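Local coordinates for long form D7clu1 salivary protein (Culex quinquefasciatus, PDB 6V4C) that binds and sequesters adenine nucleotides, most tightly ATP and ADP, and inhibits platelet aggregation and hemostasis during mosquito blood feeding, at residues A[241-244]-A[245-249]. Residues are numbered along the deposited sequence; the frame is centred on the assembly and turned at random.
Sequences KCIY and DGLGE. With ZN (zinc ion), chain L.
K241 and D245, one helical turn apart, form an i to i+4 salt bridge in a local contact at the surface, where helix 235-247 ends and, after a single glycine, helix 249-263 begins. K241 NZ lies 2.8 Å from D245 OD1 and meets it on the syn lone pair; a second, weak bond at 3.1 Å joins NZ to D245 OD2, giving the ammonium an uneven two-oxygen grip. Bends at the second and fourth torsions of the lysine chain bring NZ round to the oxygen end of the carboxylate, close to its plane.

The helical bonding persists to the last turn. L247 N reaches I243 O almost straight, with an N-H...O angle of 172°, whereas the closing bond from G248 N to Y244 O, though 2.8 Å long, is bent to 130°. G248 then leaves helical geometry with a positive phi and occupies the N-cap position of helix 249-263. Along one flank, I243 CG2 packs on L247 CD1 at 3.8 Å, both side chains pointing the same way.

Across the glycine joint, Y244 and E249 run side by side, ring and carboxylate planes 54° apart. E249 CA sits over one ring face, and E249 CG comes within 3.3 Å of Y244 OH. With CG anti to the backbone N, the extended glutamate carries OE2 to 2.0 Å from the zinc ion, with OE1 farther off, at 2.7 Å, so the carboxylate binds the ion unevenly. H172 accepts the tyrosine hydroxyl at its carbonyl and binds the zinc ion through ND1. C242, disulfide-bonded to C228, ties this turn into the second PBP/GOBP-family unit, a disulfide-braced, all-helical odorant-binding-protein fold with a glycine-broken helix-helix junction beside a surface zinc site.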
ATOM      1  N   LYS A 241     -10.914  -5.008 -17.049  1.00 38.98           N
ATOM      2  CA  LYS A 241     -10.996  -5.020 -18.506  1.00 41.86           C
ATOM      3  C   LYS A 241     -11.472  -3.680 -19.056  1.00 40.17           C
ATOM      4  O   LYS A 241     -11.036  -3.268 -20.138  1.00 39.75           O
ATOM      5  CB  LYS A 241     -11.902  -6.157 -18.980  1.00 42.84           C
ATOM      6  CG  LYS A 241     -11.845  -6.424 -20.486  1.00 48.05           C
ATOM      7  CD  LYS A 241     -10.397  -6.468 -20.979  1.00 46.72           C
ATOM      8  CE  LYS A 241     -10.262  -7.197 -22.309  1.00 49.77           C
ATOM      9  NZ  LYS A 241     -11.052  -6.567 -23.403  1.00 48.06           N
ATOM     10  N   CYS A 242     -12.352  -2.989 -18.328  1.00 39.28           N
ATOM     11  CA  CYS A 242     -12.806  -1.674 -18.765  1.00 40.38           C
ATOM     12  C   CYS A 242     -11.653  -0.674 -18.801  1.00 38.68           C
ATOM     13  O   CYS A 242     -11.528   0.107 -19.751  1.00 37.18           O
ATOM     14  CB  CYS A 242     -13.947  -1.193 -17.863  1.00 42.41           C
ATOM     15  SG  CYS A 242     -15.560  -1.995 -18.211  1.00 55.88           S
ATOM     16  N   ILE A 243     -10.792  -0.693 -17.780  1.00 37.85           N
ATOM     17  CA  ILE A 243      -9.610   0.169 -17.774  1.00 38.46           C
ATOM     18  C   ILE A 243      -8.643  -0.243 -18.876  1.00 38.62           C
ATOM     19  O   ILE A 243      -8.067   0.603 -19.572  1.00 38.84           O
ATOM     20  CB  ILE A 243      -8.941   0.126 -16.389  1.00 38.26           C
ATOM     21  CG1 ILE A 243      -9.929   0.550 -15.300  1.00 38.13           C
ATOM     22  CG2 ILE A 243      -7.687   0.992 -16.373  1.00 36.64           C
ATOM     23  CD1 ILE A 243      -9.550   0.065 -13.920  1.00 39.47           C
ATOM     24  N   TYR A 244      -8.441  -1.553 -19.038  1.00 37.49           N
ATOM     25  CA  TYR A 244      -7.593  -2.084 -20.102  1.00 38.19           C
ATOM     26  C   TYR A 244      -8.030  -1.566 -21.469  1.00 38.26           C
ATOM     27  O   TYR A 244      -7.208  -1.089 -22.260  1.00 38.71           O
ATOM     28  CB  TYR A 244      -7.681  -3.613 -20.050  1.00 36.36           C
ATOM     29  CG  TYR A 244      -6.725  -4.388 -20.929  1.00 36.55           C
ATOM     30  CD1 TYR A 244      -6.968  -4.548 -22.289  1.00 41.76           C
ATOM     31  CD2 TYR A 244      -5.611  -5.016 -20.386  1.00 38.30           C
ATOM     32  CE1 TYR A 244      -6.108  -5.278 -23.087  1.00 40.89           C
ATOM     33  CE2 TYR A 244      -4.747  -5.749 -21.176  1.00 38.91           C
ATOM     34  CZ  TYR A 244      -4.999  -5.877 -22.526  1.00 39.30           C
ATOM     35  OH  TYR A 244      -4.142  -6.610 -23.313  1.00 38.22           O
ATOM     36  N   ASP A 245      -9.330  -1.649 -21.760  1.00 43.36           N
ATOM     37  CA  ASP A 245      -9.825  -1.226 -23.067  1.00 42.21           C
ATOM     38  C   ASP A 245      -9.741   0.286 -23.234  1.00 40.62           C
ATOM     39  O   ASP A 245      -9.441   0.778 -24.328  1.00 45.27           O
ATOM     40  CB  ASP A 245     -11.260  -1.710 -23.270  1.00 42.95           C
ATOM     41  CG  ASP A 245     -11.358  -3.218 -23.365  1.00 45.79           C
ATOM     42  OD1 ASP A 245     -10.352  -3.860 -23.736  1.00 47.68           O
ATOM     43  OD2 ASP A 245     -12.442  -3.761 -23.069  1.00 49.05           O
ATOM     44  N   GLY A 246     -10.002   1.038 -22.163  1.00 40.07           N
ATOM     45  CA  GLY A 246      -9.951   2.489 -22.262  1.00 40.40           C
ATOM     46  C   GLY A 246      -8.552   3.011 -22.525  1.00 40.24           C
ATOM     47  O   GLY A 246      -8.347   3.872 -23.384  1.00 40.35           O
ATOM     48  N   LEU A 247      -7.565   2.495 -21.789  1.00 39.23           N
ATOM     49  CA  LEU A 247      -6.191   2.938 -21.968  1.00 38.18           C
ATOM     50  C   LEU A 247      -5.501   2.255 -23.140  1.00 39.69           C
ATOM     51  O   LEU A 247      -4.557   2.821 -23.700  1.00 41.85           O
ATOM     52  CB  LEU A 247      -5.384   2.686 -20.690  1.00 36.46           C
ATOM     53  CG  LEU A 247      -5.811   3.440 -19.429  1.00 38.94           C
ATOM     54  CD1 LEU A 247      -5.043   2.934 -18.221  1.00 37.57           C
ATOM     55  CD2 LEU A 247      -5.610   4.939 -19.593  1.00 40.46           C
ATOM     56  N   GLY A 248      -5.948   1.066 -23.531  1.00 38.04           N
ATOM     57  CA  GLY A 248      -5.230   0.273 -24.510  1.00 38.61           C
ATOM     58  C   GLY A 248      -4.150  -0.579 -23.875  1.00 38.45           C
ATOM     59  O   GLY A 248      -3.646  -0.237 -22.803  1.00 35.57           O
ATOM     60  N   GLU A 249      -3.784  -1.685 -24.527  1.00 37.46           N
ATOM     61  CA  GLU A 249      -2.857  -2.633 -23.915  1.00 38.06           C
ATOM     62  C   GLU A 249      -1.509  -1.988 -23.609  1.00 35.93           C
ATOM     63  O   GLU A 249      -0.947  -2.201 -22.532  1.00 33.66           O
ATOM     64  CB  GLU A 249      -2.668  -3.855 -24.814  1.00 36.72           C
ATOM     65  CG  GLU A 249      -1.604  -4.827 -24.308  1.00 36.47           C
ATOM     66  CD  GLU A 249      -1.339  -5.956 -25.274  1.00 38.35           C
ATOM     67  OE1 GLU A 249      -1.191  -5.681 -26.482  1.00 38.14           O
ATOM     68  OE2 GLU A 249      -1.291  -7.120 -24.826  1.00 35.42           O
TER
HETATM   69 ZN    ZN L 311      -0.500  -8.249 -26.295  0.69 42.43          ZN